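Local coordinates for Dbv8 protein (Nonomuraea, PDB 4MFZ), which probably transfers a long fatty acyl group from acyl-CoA to an amine of a glycopeptide antibiotic, using a GNAT-type domain that binds decanoyl-CoA, at residues D291-F299 against L315-L323; T253-A264 against I273-L282. All coordinates share one frame; numbering follows the deposited sequence.

Contact 1: residues D291-F299 against L315-L323; sequences DDAILEFVF and LEKAVVTHL. With MFK (decanoyl-CoA), chain B.
The adenine end of the decanoyl-CoA pocket is walled by two helices, 291-299 and 315-323, whose side chains meet around Val319. This valine is a knob in a hole made by Ile294, Leu295, Val298 and Phe299, and its two methyls divide the work. Val319 CG2 packs on Ile294 CD1 at 3.8 Å, whereas Val319 CG1 lies near the ring plane at the edge of Phe299, 3.7 Å from Phe299 CE2. The Phe299 ring reaches across to the other helix, where its CZ comes within 3.6 Å of Glu316 O, again at the edge. The helices run nearly antiparallel, at 152°, in the GNAT-like C-terminal domain, and no hydrogen bond links them. Farther from the ligand, Leu295 CD2 and Leu323 CD1 approach tip to tip at 3.8 Å. Leu323 CD2 lies against the carboxylate of Asp291, whose OD1 is taken by Trp329 N. At the adenine end, Val298 splits its branches: CG1, anti to the backbone N (chi1 -179°), faces adenine N1 at 3.8 Å, and CG2 packs on Leu315 CD2. That same Leu315 methyl lies 3.5 Å from adenine N7, while Leu315 CB is 3.4 Å from the ribose O4'. Glu316 lays its CG between adenine C2 and the Phe299 ring; its OE1 accepts from Ser313 N.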
loop_
_atom_site.group_PDB
_atom_site.type_symbol
_atom_site.label_atom_id
_atom_site.label_comp_id
_atom_site.label_asym_id
_atom_site.label_seq_id
_atom_site.Cartn_x
_atom_site.Cartn_y
_atom_site.Cartn_z
ATOM N N ASP A 291 -10.729 12.114 12.177
ATOM C CA ASP A 291 -9.811 12.155 13.323
ATOM C C ASP A 291 -8.803 11.012 13.266
ATOM O O ASP A 291 -7.597 11.241 13.379
ATOM C CB ASP A 291 -10.561 12.141 14.664
ATOM C CG ASP A 291 -11.405 13.400 14.900
ATOM O OD1 ASP A 291 -11.296 14.399 14.154
ATOM O OD2 ASP A 291 -12.174 13.385 15.882
ATOM N N ASP A 292 -9.282 9.783 13.063
ATOM C CA ASP A 292 -8.383 8.613 12.960
ATOM C C ASP A 292 -7.368 8.792 11.839
ATOM O O ASP A 292 -6.157 8.555 12.017
ATOM C CB ASP A 292 -9.162 7.304 12.710
ATOM C CG ASP A 292 -9.914 6.803 13.946
ATOM O OD1 ASP A 292 -10.031 7.554 14.934
ATOM O OD2 ASP A 292 -10.395 5.644 13.924
ATOM N N ALA A 293 -7.865 9.208 10.675
ATOM C CA ALA A 293 -7.022 9.268 9.501
ATOM C C ALA A 293 -5.945 10.361 9.612
ATOM O O ALA A 293 -4.811 10.143 9.218
ATOM C CB ALA A 293 -7.864 9.467 8.254
ATOM N N ILE A 294 -6.295 11.529 10.134
ATOM C CA ILE A 294 -5.296 12.589 10.301
ATOM C C ILE A 294 -4.238 12.223 11.356
ATOM O O ILE A 294 -3.051 12.466 11.167
ATOM C CB ILE A 294 -5.930 13.956 10.565
ATOM C CG1 ILE A 294 -4.925 15.061 10.228
ATOM C CG2 ILE A 294 -6.475 14.032 11.985
ATOM C CD1 ILE A 294 -5.541 16.412 9.965
ATOM N N LEU A 295 -4.679 11.597 12.436
ATOM C CA LEU A 295 -3.781 11.112 13.477
ATOM C C LEU A 295 -2.888 10.035 12.913
ATOM O O LEU A 295 -1.722 9.942 13.293
ATOM C CB LEU A 295 -4.584 10.565 14.663
ATOM C CG LEU A 295 -5.293 11.631 15.518
ATOM C CD1 LEU A 295 -6.268 10.996 16.509
ATOM C CD2 LEU A 295 -4.303 12.546 16.220
ATOM N N GLU A 296 -3.434 9.237 11.992
ATOM C CA GLU A 296 -2.666 8.214 11.313
ATOM C C GLU A 296 -1.553 8.815 10.462
ATOM O O GLU A 296 -0.385 8.451 10.608
ATOM C CB GLU A 296 -3.577 7.326 10.455
ATOM C CG GLU A 296 -2.854 6.405 9.473
ATOM C CD GLU A 296 -2.048 5.291 10.139
ATOM O OE1 GLU A 296 -2.326 4.931 11.310
ATOM O OE2 GLU A 296 -1.137 4.747 9.470
ATOM N N PHE A 297 -1.909 9.720 9.563
ATOM C CA PHE A 297 -0.943 10.167 8.582
ATOM C C PHE A 297 -0.051 11.288 9.111
ATOM O O PHE A 297 0.988 11.572 8.525
ATOM C CB PHE A 297 -1.640 10.606 7.298
ATOM C CG PHE A 297 -2.257 9.470 6.511
ATOM C CD1 PHE A 297 -1.515 8.786 5.540
ATOM C CD2 PHE A 297 -3.587 9.101 6.718
ATOM C CE1 PHE A 297 -2.087 7.748 4.814
ATOM C CE2 PHE A 297 -4.167 8.067 6.000
ATOM C CZ PHE A 297 -3.414 7.388 5.049
ATOM N N VAL A 298 -0.456 11.944 10.193
ATOM C CA VAL A 298 0.400 12.985 10.761
ATOM C C VAL A 298 1.306 12.416 11.862
ATOM O O VAL A 298 2.447 12.852 11.992
ATOM C CB VAL A 298 -0.384 14.234 11.239
ATOM C CG1 VAL A 298 0.551 15.295 11.801
ATOM C CG2 VAL A 298 -1.175 14.837 10.089
ATOM N N PHE A 299 0.816 11.430 12.623
ATOM C CA PHE A 299 1.578 10.892 13.767
ATOM C C PHE A 299 1.818 9.396 13.754
ATOM O O PHE A 299 2.566 8.896 14.573
ATOM C CB PHE A 299 0.900 11.217 15.103
ATOM C CG PHE A 299 0.731 12.674 15.372
ATOM C CD1 PHE A 299 1.794 13.437 15.876
ATOM C CD2 PHE A 299 -0.503 13.281 15.169
ATOM C CE1 PHE A 299 1.625 14.798 16.145
ATOM C CE2 PHE A 299 -0.685 14.638 15.439
ATOM C CZ PHE A 299 0.384 15.396 15.930
ATOM N N LEU A 315 1.537 21.870 11.504
ATOM C CA LEU A 315 0.459 20.877 11.388
ATOM C C LEU A 315 0.274 19.989 12.636
ATOM O O LEU A 315 -0.868 19.715 13.039
ATOM C CB LEU A 315 0.610 20.014 10.138
ATOM C CG LEU A 315 -0.475 18.960 9.912
ATOM C CD1 LEU A 315 -1.879 19.569 9.866
ATOM C CD2 LEU A 315 -0.176 18.224 8.620
ATOM N N GLU A 316 1.382 19.516 13.215
ATOM C CA GLU A 316 1.340 18.729 14.462
ATOM C C GLU A 316 0.639 19.507 15.578
ATOM O O GLU A 316 -0.246 18.959 16.279
ATOM C CB GLU A 316 2.752 18.305 14.906
ATOM C CG GLU A 316 3.465 17.375 13.932
ATOM C CD GLU A 316 4.932 17.148 14.269
ATOM O OE1 GLU A 316 5.585 17.996 14.939
ATOM O OE2 GLU A 316 5.454 16.100 13.844
ATOM N N LYS A 317 1.019 20.784 15.717
ATOM C CA LYS A 317 0.407 21.696 16.682
ATOM C C LYS A 317 -1.096 21.809 16.406
ATOM O O LYS A 317 -1.906 21.578 17.315
ATOM C CB LYS A 317 1.086 23.081 16.628
ATOM C CG LYS A 317 2.442 23.140 17.322
ATOM C CD LYS A 317 3.076 24.509 17.147
ATOM C CE LYS A 317 4.598 24.425 17.193
ATOM N NZ LYS A 317 5.236 25.778 17.202
ATOM N N ALA A 318 -1.442 22.116 15.147
ATOM C CA ALA A 318 -2.836 22.240 14.677
ATOM C C ALA A 318 -3.700 21.015 14.950
ATOM O O ALA A 318 -4.836 21.158 15.397
ATOM C CB ALA A 318 -2.891 22.549 13.186
ATOM N N VAL A 319 -3.194 19.830 14.615
ATOM C CA VAL A 319 -3.988 18.621 14.795
ATOM C C VAL A 319 -4.377 18.479 16.267
ATOM O O VAL A 319 -5.564 18.387 16.587
ATOM C CB VAL A 319 -3.275 17.355 14.267
ATOM C CG1 VAL A 319 -4.015 16.106 14.707
ATOM C CG2 VAL A 319 -3.187 17.398 12.747
ATOM N N VAL A 320 -3.379 18.527 17.148
ATOM C CA VAL A 320 -3.572 18.399 18.597
ATOM C C VAL A 320 -4.453 19.503 19.192
ATOM O O VAL A 320 -5.430 19.210 19.939
ATOM C CB VAL A 320 -2.210 18.296 19.324
ATOM C CG1 VAL A 320 -2.329 18.610 20.816
ATOM C CG2 VAL A 320 -1.603 16.910 19.081
ATOM N N THR A 321 -4.141 20.767 18.866
ATOM C CA THR A 321 -4.909 21.875 19.426
ATOM C C THR A 321 -6.384 21.764 19.036
ATOM O O THR A 321 -7.261 21.926 19.890
ATOM C CB THR A 321 -4.344 23.291 19.109
ATOM O OG1 THR A 321 -4.781 23.722 17.818
ATOM C CG2 THR A 321 -2.831 23.348 19.211
ATOM N N HIS A 322 -6.648 21.455 17.765
ATOM C CA HIS A 322 -8.016 21.306 17.246
ATOM C C HIS A 322 -8.791 20.236 17.996
ATOM O O HIS A 322 -9.936 20.451 18.424
ATOM C CB HIS A 322 -7.924 20.953 15.777
ATOM C CG HIS A 322 -9.182 21.187 14.985
ATOM N ND1 HIS A 322 -9.957 20.165 14.525
ATOM C CD2 HIS A 322 -9.764 22.357 14.525
ATOM C CE1 HIS A 322 -10.976 20.670 13.819
ATOM N NE2 HIS A 322 -10.858 22.010 13.819
ATOM N N LEU A 323 -8.177 19.066 18.145
ATOM C CA LEU A 323 -8.773 17.947 18.875
ATOM C C LEU A 323 -8.968 18.225 20.378
ATOM O O LEU A 323 -10.017 17.905 20.934
ATOM C CB LEU A 323 -7.929 16.676 18.674
ATOM C CG LEU A 323 -8.076 15.953 17.318
ATOM C CD1 LEU A 323 -7.212 14.696 17.221
ATOM C CD2 LEU A 323 -9.527 15.584 17.067
HETATM C CCG MFK B . -2.064 18.533 -2.203
HETATM C CCF MFK B . -2.873 18.280 -3.474
HETATM C CCE MFK B . -3.193 16.805 -3.580
HETATM C CCD MFK B . -4.392 16.515 -2.713
HETATM C CCC MFK B . -5.044 15.245 -3.222
HETATM C CCB MFK B . -4.966 14.168 -2.168
HETATM C CCA MFK B . -5.923 13.061 -2.575
HETATM C CBZ MFK B . -5.100 11.819 -2.881
HETATM C CAK MFK B . -5.378 10.759 -1.833
HETATM C CAJ MFK B . -4.093 10.448 -1.055
HETATM O OAL MFK B . -2.979 10.483 -1.587
HETATM S SAI MFK B . -4.378 10.021 0.620
HETATM C CAH MFK B . -2.670 9.809 1.278
HETATM C CAG MFK B . -1.942 11.145 1.466
HETATM N NAF MFK B . -0.573 10.823 1.901
HETATM C CAE MFK B . -0.058 11.241 3.071
HETATM O OAM MFK B . -0.650 11.968 3.866
HETATM C CAD MFK B . 1.389 10.778 3.344
HETATM C CAC MFK B . 1.953 11.509 4.578
HETATM N NAB MFK B . 1.897 12.973 4.392
HETATM C CAA MFK B . 2.999 13.614 3.976
HETATM O OAO MFK B . 4.066 13.028 3.734
HETATM C CAN MFK B . 2.901 15.141 3.848
HETATM O OAU MFK B . 1.705 15.637 4.493
HETATM C CAP MFK B . 2.985 15.640 2.388
HETATM C CAR MFK B . 1.879 14.998 1.565
HETATM C CAS MFK B . 4.320 15.311 1.727
HETATM C CAQ MFK B . 2.799 17.154 2.374
HETATM O OAT MFK B . 3.826 17.721 3.159
HETATM P PAV MFK B . 4.436 19.184 2.865
HETATM O OAX MFK B . 4.840 19.318 1.456
HETATM O OAW MFK B . 5.437 19.479 3.931
HETATM O OAY MFK B . 3.078 20.011 3.120
HETATM P PAZ MFK B . 2.932 21.577 3.439
HETATM O OBA MFK B . 1.412 21.909 3.177
HETATM O OBB MFK B . 3.816 22.445 2.634
HETATM O "O5'" MFK B . 3.026 21.697 5.043
HETATM C "C5'" MFK B . 2.886 22.912 5.743
HETATM C "C4'" MFK B . 3.136 22.616 7.226
HETATM O "O4'" MFK B . 2.561 21.342 7.714
HETATM C "C3'" MFK B . 4.612 22.480 7.512
HETATM O "O3'" MFK B . 4.826 22.923 8.852
HETATM P PBV MFK B . 6.076 23.911 9.154
HETATM O OBW MFK B . 7.313 22.930 9.031
HETATM O OBY MFK B . 5.851 24.359 10.700
HETATM O OBX MFK B . 6.278 25.002 8.205
HETATM C "C2'" MFK B . 4.804 20.966 7.389
HETATM O "O2'" MFK B . 5.978 20.486 8.016
HETATM C "C1'" MFK B . 3.604 20.442 8.118
HETATM N N9 MFK B . 3.273 19.058 7.685
HETATM C C8 MFK B . 2.697 18.703 6.530
HETATM N N7 MFK B . 2.561 17.370 6.535
HETATM C C5 MFK B . 3.002 16.909 7.716
HETATM C C4 MFK B . 3.441 17.961 8.415
HETATM N N3 MFK B . 3.906 17.803 9.663
HETATM C C2 MFK B . 4.099 16.487 10.327
HETATM N N1 MFK B . 3.588 15.412 9.454
HETATM C C6 MFK B . 3.077 15.669 8.241
HETATM N N6 MFK B . 2.622 14.658 7.504
#

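Contact 2: residues T253-A264 against I273-L282; sequences TGTSWLLDPQLA and ILQLRRGWTL. With MFK (decanoyl-CoA), chain B.
Arg277 crosses to the turn after strand 251-256 and gathers backbone carbonyls at the edge of its guanidinium group. NH1 donates to Leu258 O at 3.0 Å, nearly straight (160°) and in the guanidinium plane, and to Asp260 O at 2.8 Å, tilted from that plane. NH2 adds only weak, long bonds to Asp260 O and Pro261 O. Asp260 O is thus held from both faces of its carbonyl plane, by NH1 on one and Leu263 N on the other. The arginine CG sits between its own N and carbonyl carbon (chi1 79°), and the chain then runs extended as far as NE, carrying the group to the carbonyls; Leu274 CD2 lies over the rim of one guanidinium face. Two side chains of the turn accept from its own backbone: Ser256 OG from Leu258 N (an ST turn) and Asp260 OD1 from Gln262 N (an Asx turn); Asp260 OD2 accepts from Tyr330 N.

Two further donors grip decanoyl-CoA. Ile273 N bonds the phosphate oxygen OBA at 3.0 Å, near the start of helix 272-277, and Trp257 NE1 bonds the pantetheine-arm carbonyl OAM at 3.3 Å. The middle of the acyl chain passes over one face of Trp280, toward its rim, with CCC 3.4 Å from CE2; Trp280 NE1 is bonded to Tyr229 OH. At the indole edge, CZ3 meets Gly254 N at 3.7 Å. Leu259 CD2 also touches the chain, and Leu258 CD2 packs on Ile273 CD1 at 3.7 Å.

Strand 251-256 runs parallel to 211-216 and antiparallel to 330-337; the thioester and pantetheine arm pass by its end, consistent with the acyl-CoA groove of GNAT folds. Helix 226-243 packs on Leu276, and Leu315 of helix 314-324 touches Trp257 and Leu263.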
loop_
_atom_site.group_PDB
_atom_site.type_symbol
_atom_site.label_atom_id
_atom_site.label_comp_id
_atom_site.label_asym_id
_atom_site.label_seq_id
_atom_site.Cartn_x
_atom_site.Cartn_y
_atom_site.Cartn_z
ATOM N N THR A 253 -8.905 10.315 -8.816
ATOM C CA THR A 253 -9.687 10.456 -7.596
ATOM C C THR A 253 -8.836 10.187 -6.355
ATOM O O THR A 253 -7.796 9.490 -6.410
ATOM C CB THR A 253 -10.899 9.486 -7.556
ATOM O OG1 THR A 253 -10.434 8.149 -7.619
ATOM C CG2 THR A 253 -11.855 9.705 -8.711
ATOM N N GLY A 254 -9.286 10.736 -5.232
ATOM C CA GLY A 254 -8.642 10.496 -3.961
ATOM C C GLY A 254 -9.531 10.999 -2.863
ATOM O O GLY A 254 -10.310 11.946 -3.053
ATOM N N THR A 255 -9.406 10.372 -1.706
ATOM C CA THR A 255 -10.121 10.798 -0.521
ATOM C C THR A 255 -9.097 10.970 0.591
ATOM O O THR A 255 -8.279 10.092 0.797
ATOM C CB THR A 255 -11.150 9.752 -0.095
ATOM O OG1 THR A 255 -12.191 9.712 -1.068
ATOM C CG2 THR A 255 -11.765 10.101 1.287
ATOM N N SER A 256 -9.123 12.091 1.302
ATOM C CA SER A 256 -8.031 12.347 2.250
ATOM C C SER A 256 -8.311 13.437 3.258
ATOM O O SER A 256 -9.101 14.350 3.012
ATOM C CB SER A 256 -6.748 12.736 1.461
ATOM O OG SER A 256 -5.618 12.804 2.332
ATOM N N TRP A 257 -7.594 13.370 4.375
ATOM C CA TRP A 257 -7.547 14.479 5.334
ATOM C C TRP A 257 -7.005 15.734 4.715
ATOM O O TRP A 257 -7.366 16.825 5.127
ATOM C CB TRP A 257 -6.714 14.074 6.539
ATOM C CG TRP A 257 -5.266 13.912 6.206
ATOM C CD1 TRP A 257 -4.630 12.774 5.732
ATOM C CD2 TRP A 257 -4.218 14.950 6.259
ATOM N NE1 TRP A 257 -3.307 13.029 5.496
ATOM C CE2 TRP A 257 -2.986 14.302 5.814
ATOM C CE3 TRP A 257 -4.177 16.283 6.652
ATOM C CZ2 TRP A 257 -1.769 14.975 5.771
ATOM C CZ3 TRP A 257 -2.941 16.963 6.588
ATOM C CH2 TRP A 257 -1.772 16.320 6.152
ATOM N N LEU A 258 -6.156 15.581 3.697
ATOM C CA LEU A 258 -5.494 16.700 2.979
ATOM C C LEU A 258 -6.464 17.620 2.266
ATOM O O LEU A 258 -6.088 18.718 1.865
ATOM C CB LEU A 258 -4.559 16.146 1.894
ATOM C CG LEU A 258 -3.276 15.403 2.265
ATOM C CD1 LEU A 258 -2.809 14.640 1.048
ATOM C CD2 LEU A 258 -2.202 16.391 2.702
ATOM N N LEU A 259 -7.693 17.153 2.047
ATOM C CA LEU A 259 -8.670 17.967 1.323
ATOM C C LEU A 259 -9.707 18.653 2.227
ATOM O O LEU A 259 -10.642 19.272 1.733
ATOM C CB LEU A 259 -9.375 17.131 0.253
ATOM C CG LEU A 259 -8.514 16.472 -0.822
ATOM C CD1 LEU A 259 -9.359 15.513 -1.657
ATOM C CD2 LEU A 259 -7.846 17.522 -1.703
ATOM N N ASP A 260 -9.542 18.519 3.544
ATOM C CA ASP A 260 -10.420 19.150 4.533
ATOM C C ASP A 260 -10.256 20.669 4.486
ATOM O O ASP A 260 -9.144 21.169 4.755
ATOM C CB ASP A 260 -10.038 18.649 5.926
ATOM C CG ASP A 260 -11.000 19.112 7.023
ATOM O OD1 ASP A 260 -11.807 20.060 6.797
ATOM O OD2 ASP A 260 -10.955 18.499 8.125
ATOM N N PRO A 261 -11.349 21.409 4.170
ATOM C CA PRO A 261 -11.217 22.886 4.137
ATOM C C PRO A 261 -10.609 23.496 5.415
ATOM O O PRO A 261 -9.906 24.516 5.324
ATOM C CB PRO A 261 -12.660 23.381 3.944
ATOM C CG PRO A 261 -13.345 22.232 3.225
ATOM C CD PRO A 261 -12.674 20.953 3.694
ATOM N N GLN A 262 -10.870 22.888 6.574
ATOM C CA GLN A 262 -10.375 23.397 7.888
ATOM C C GLN A 262 -8.848 23.603 8.013
ATOM O O GLN A 262 -8.376 24.322 8.900
ATOM C CB GLN A 262 -10.816 22.456 9.017
ATOM C CG GLN A 262 -12.316 22.262 9.114
ATOM C CD GLN A 262 -12.699 21.380 10.285
ATOM O OE1 GLN A 262 -12.556 20.148 10.241
ATOM N NE2 GLN A 262 -13.173 22.007 11.346
ATOM N N LEU A 263 -8.080 22.945 7.152
ATOM C CA LEU A 263 -6.634 23.061 7.177
ATOM C C LEU A 263 -6.227 24.502 6.900
ATOM O O LEU A 263 -5.190 24.955 7.398
ATOM C CB LEU A 263 -5.971 22.106 6.176
ATOM C CG LEU A 263 -5.950 20.607 6.499
ATOM C CD1 LEU A 263 -5.363 19.775 5.346
ATOM C CD2 LEU A 263 -5.190 20.318 7.793
ATOM N N ALA A 264 -7.061 25.225 6.141
ATOM C CA ALA A 264 -6.799 26.641 5.809
ATOM C C ALA A 264 -6.852 27.540 7.043
ATOM O O ALA A 264 -6.358 28.670 7.011
ATOM C CB ALA A 264 -7.760 27.151 4.726
ATOM N N ILE A 273 0.205 22.047 0.466
ATOM C CA ILE A 273 -1.113 21.392 0.521
ATOM C C ILE A 273 -2.193 22.390 0.077
ATOM O O ILE A 273 -2.974 22.098 -0.843
ATOM C CB ILE A 273 -1.438 20.827 1.941
ATOM C CG1 ILE A 273 -0.523 19.641 2.292
ATOM C CG2 ILE A 273 -2.920 20.417 2.073
ATOM C CD1 ILE A 273 -0.381 19.385 3.790
ATOM N N LEU A 274 -2.191 23.588 0.672
ATOM C CA LEU A 274 -3.218 24.571 0.345
ATOM C C LEU A 274 -3.136 25.004 -1.108
ATOM O O LEU A 274 -4.148 25.097 -1.796
ATOM C CB LEU A 274 -3.174 25.793 1.272
ATOM C CG LEU A 274 -3.296 25.530 2.763
ATOM C CD1 LEU A 274 -3.293 26.877 3.489
ATOM C CD2 LEU A 274 -4.529 24.695 3.138
ATOM N N GLN A 275 -1.930 25.270 -1.582
ATOM C CA GLN A 275 -1.772 25.616 -2.981
ATOM C C GLN A 275 -2.198 24.477 -3.940
ATOM O O GLN A 275 -2.999 24.698 -4.870
ATOM C CB GLN A 275 -0.325 26.047 -3.265
ATOM C CG GLN A 275 -0.019 26.127 -4.753
ATOM C CD GLN A 275 1.386 26.628 -5.054
ATOM O OE1 GLN A 275 2.049 27.222 -4.197
ATOM N NE2 GLN A 275 1.837 26.402 -6.293
ATOM N N LEU A 276 -1.667 23.270 -3.725
ATOM C CA LEU A 276 -1.831 22.212 -4.730
ATOM C C LEU A 276 -3.243 21.656 -4.800
ATOM O O LEU A 276 -3.696 21.270 -5.865
ATOM C CB LEU A 276 -0.772 21.091 -4.599
ATOM C CG LEU A 276 0.683 21.582 -4.795
ATOM C CD1 LEU A 276 1.634 20.435 -4.531
ATOM C CD2 LEU A 276 0.893 22.112 -6.203
ATOM N N ARG A 277 -3.940 21.647 -3.689
ATOM C CA ARG A 277 -5.318 21.127 -3.650
ATOM C C ARG A 277 -6.355 22.013 -4.400
ATOM O O ARG A 277 -7.447 21.543 -4.754
ATOM C CB ARG A 277 -5.731 20.865 -2.207
ATOM C CG ARG A 277 -6.154 22.081 -1.392
ATOM C CD ARG A 277 -6.374 21.653 0.054
ATOM N NE ARG A 277 -6.982 22.714 0.864
ATOM C CZ ARG A 277 -7.404 22.560 2.107
ATOM N NH1 ARG A 277 -7.293 21.390 2.703
ATOM N NH2 ARG A 277 -7.950 23.585 2.752
ATOM N N ARG A 278 -6.009 23.267 -4.668
ATOM C CA ARG A 278 -6.881 24.141 -5.488
ATOM C C ARG A 278 -7.136 23.559 -6.889
ATOM O O ARG A 278 -8.067 23.969 -7.575
ATOM C CB ARG A 278 -6.290 25.551 -5.645
ATOM C CG ARG A 278 -6.155 26.304 -4.351
ATOM C CD ARG A 278 -5.453 27.637 -4.587
ATOM N NE ARG A 278 -5.401 28.384 -3.336
ATOM C CZ ARG A 278 -4.317 28.933 -2.811
ATOM N NH1 ARG A 278 -3.149 28.883 -3.434
ATOM N NH2 ARG A 278 -4.412 29.561 -1.651
ATOM N N GLY A 279 -6.313 22.596 -7.313
ATOM C CA GLY A 279 -6.474 21.984 -8.627
ATOM C C GLY A 279 -7.490 20.862 -8.585
ATOM O O GLY A 279 -7.789 20.242 -9.604
ATOM N N TRP A 280 -7.987 20.576 -7.389
ATOM C CA TRP A 280 -8.910 19.465 -7.158
ATOM C C TRP A 280 -10.307 19.970 -6.993
ATOM O O TRP A 280 -10.519 21.014 -6.407
ATOM C CB TRP A 280 -8.480 18.709 -5.906
ATOM C CG TRP A 280 -7.299 17.804 -6.150
ATOM C CD1 TRP A 280 -5.970 18.168 -6.417
ATOM C CD2 TRP A 280 -7.311 16.338 -6.189
ATOM N NE1 TRP A 280 -5.190 17.058 -6.605
ATOM C CE2 TRP A 280 -5.931 15.925 -6.470
ATOM C CE3 TRP A 280 -8.293 15.362 -6.005
ATOM C CZ2 TRP A 280 -5.575 14.589 -6.572
ATOM C CZ3 TRP A 280 -7.921 14.018 -6.104
ATOM C CH2 TRP A 280 -6.593 13.639 -6.386
ATOM N N THR A 281 -11.288 19.223 -7.487
ATOM C CA THR A 281 -12.676 19.584 -7.233
ATOM C C THR A 281 -13.316 18.686 -6.169
ATOM O O THR A 281 -13.277 17.475 -6.285
ATOM C CB THR A 281 -13.524 19.614 -8.521
ATOM O OG1 THR A 281 -14.809 19.062 -8.225
ATOM C CG2 THR A 281 -12.905 18.836 -9.658
ATOM N N LEU A 282 -13.876 19.280 -5.116
ATOM C CA LEU A 282 -14.428 18.504 -4.002
ATOM C C LEU A 282 -15.792 17.905 -4.340
ATOM O O LEU A 282 -16.680 18.599 -4.805
ATOM C CB LEU A 282 -14.496 19.361 -2.720
ATOM C CG LEU A 282 -13.140 19.904 -2.204
ATOM C CD1 LEU A 282 -13.298 20.729 -0.938
ATOM C CD2 LEU A 282 -12.121 18.793 -1.976
HETATM C CCG MFK B . -2.064 18.533 -2.203
HETATM C CCF MFK B . -2.873 18.280 -3.474
HETATM C CCE MFK B . -3.193 16.805 -3.580
HETATM C CCD MFK B . -4.392 16.515 -2.713
HETATM C CCC MFK B . -5.044 15.245 -3.222
HETATM C CCB MFK B . -4.966 14.168 -2.168
HETATM C CCA MFK B . -5.923 13.061 -2.575
HETATM C CBZ MFK B . -5.100 11.819 -2.881
HETATM C CAK MFK B . -5.378 10.759 -1.833
HETATM C CAJ MFK B . -4.093 10.448 -1.055
HETATM O OAL MFK B . -2.979 10.483 -1.587
HETATM S SAI MFK B . -4.378 10.021 0.620
HETATM C CAH MFK B . -2.670 9.809 1.278
HETATM C CAG MFK B . -1.942 11.145 1.466
HETATM N NAF MFK B . -0.573 10.823 1.901
HETATM C CAE MFK B . -0.058 11.241 3.071
HETATM O OAM MFK B . -0.650 11.968 3.866
HETATM C CAD MFK B . 1.389 10.778 3.344
HETATM C CAC MFK B . 1.953 11.509 4.578
HETATM N NAB MFK B . 1.897 12.973 4.392
HETATM C CAA MFK B . 2.999 13.614 3.976
HETATM O OAO MFK B . 4.066 13.028 3.734
HETATM C CAN MFK B . 2.901 15.141 3.848
HETATM O OAU MFK B . 1.705 15.637 4.493
HETATM C CAP MFK B . 2.985 15.640 2.388
HETATM C CAR MFK B . 1.879 14.998 1.565
HETATM C CAS MFK B . 4.320 15.311 1.727
HETATM C CAQ MFK B . 2.799 17.154 2.374
HETATM O OAT MFK B . 3.826 17.721 3.159
HETATM P PAV MFK B . 4.436 19.184 2.865
HETATM O OAX MFK B . 4.840 19.318 1.456
HETATM O OAW MFK B . 5.437 19.479 3.931
HETATM O OAY MFK B . 3.078 20.011 3.120
HETATM P PAZ MFK B . 2.932 21.577 3.439
HETATM O OBA MFK B . 1.412 21.909 3.177
HETATM O OBB MFK B . 3.816 22.445 2.634
HETATM O "O5'" MFK B . 3.026 21.697 5.043
HETATM C "C5'" MFK B . 2.886 22.912 5.743
HETATM C "C4'" MFK B . 3.136 22.616 7.226
HETATM O "O4'" MFK B . 2.561 21.342 7.714
HETATM C "C3'" MFK B . 4.612 22.480 7.512
HETATM O "O3'" MFK B . 4.826 22.923 8.852
HETATM P PBV MFK B . 6.076 23.911 9.154
HETATM O OBW MFK B . 7.313 22.930 9.031
HETATM O OBY MFK B . 5.851 24.359 10.700
HETATM O OBX MFK B . 6.278 25.002 8.205
HETATM C "C2'" MFK B . 4.804 20.966 7.389
HETATM O "O2'" MFK B . 5.978 20.486 8.016
HETATM C "C1'" MFK B . 3.604 20.442 8.118
HETATM N N9 MFK B . 3.273 19.058 7.685
HETATM C C8 MFK B . 2.697 18.703 6.530
HETATM N N7 MFK B . 2.561 17.370 6.535
HETATM C C5 MFK B . 3.002 16.909 7.716
HETATM C C4 MFK B . 3.441 17.961 8.415
HETATM N N3 MFK B . 3.906 17.803 9.663
HETATM C C2 MFK B . 4.099 16.487 10.327
HETATM N N1 MFK B . 3.588 15.412 9.454
HETATM C C6 MFK B . 3.077 15.669 8.241
HETATM N N6 MFK B . 2.622 14.658 7.504
#

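In the fold
Along the chain, contact 2 comes first: 253-264 takes in the end of strand 251-256 and the turn beyond it, and after an eight-residue connection 273-282 returns through helix 272-277 to strand 281-289, the outermost strand on that side of the mixed sheet. That strand leads directly into helix 291-299, which opens contact 1; a connection of 15 residues, almost all loop, then brings helix 314-324 back against it. The two closures follow in series, neither enclosing the other. They nevertheless touch, with Trp257 packing against Ile294, Phe297 and Leu315. Together they join the sheet to the helix pair and line one continuous decanoyl-CoA site, contact 1 at the adenine and contact 2 from phosphate to acyl chain.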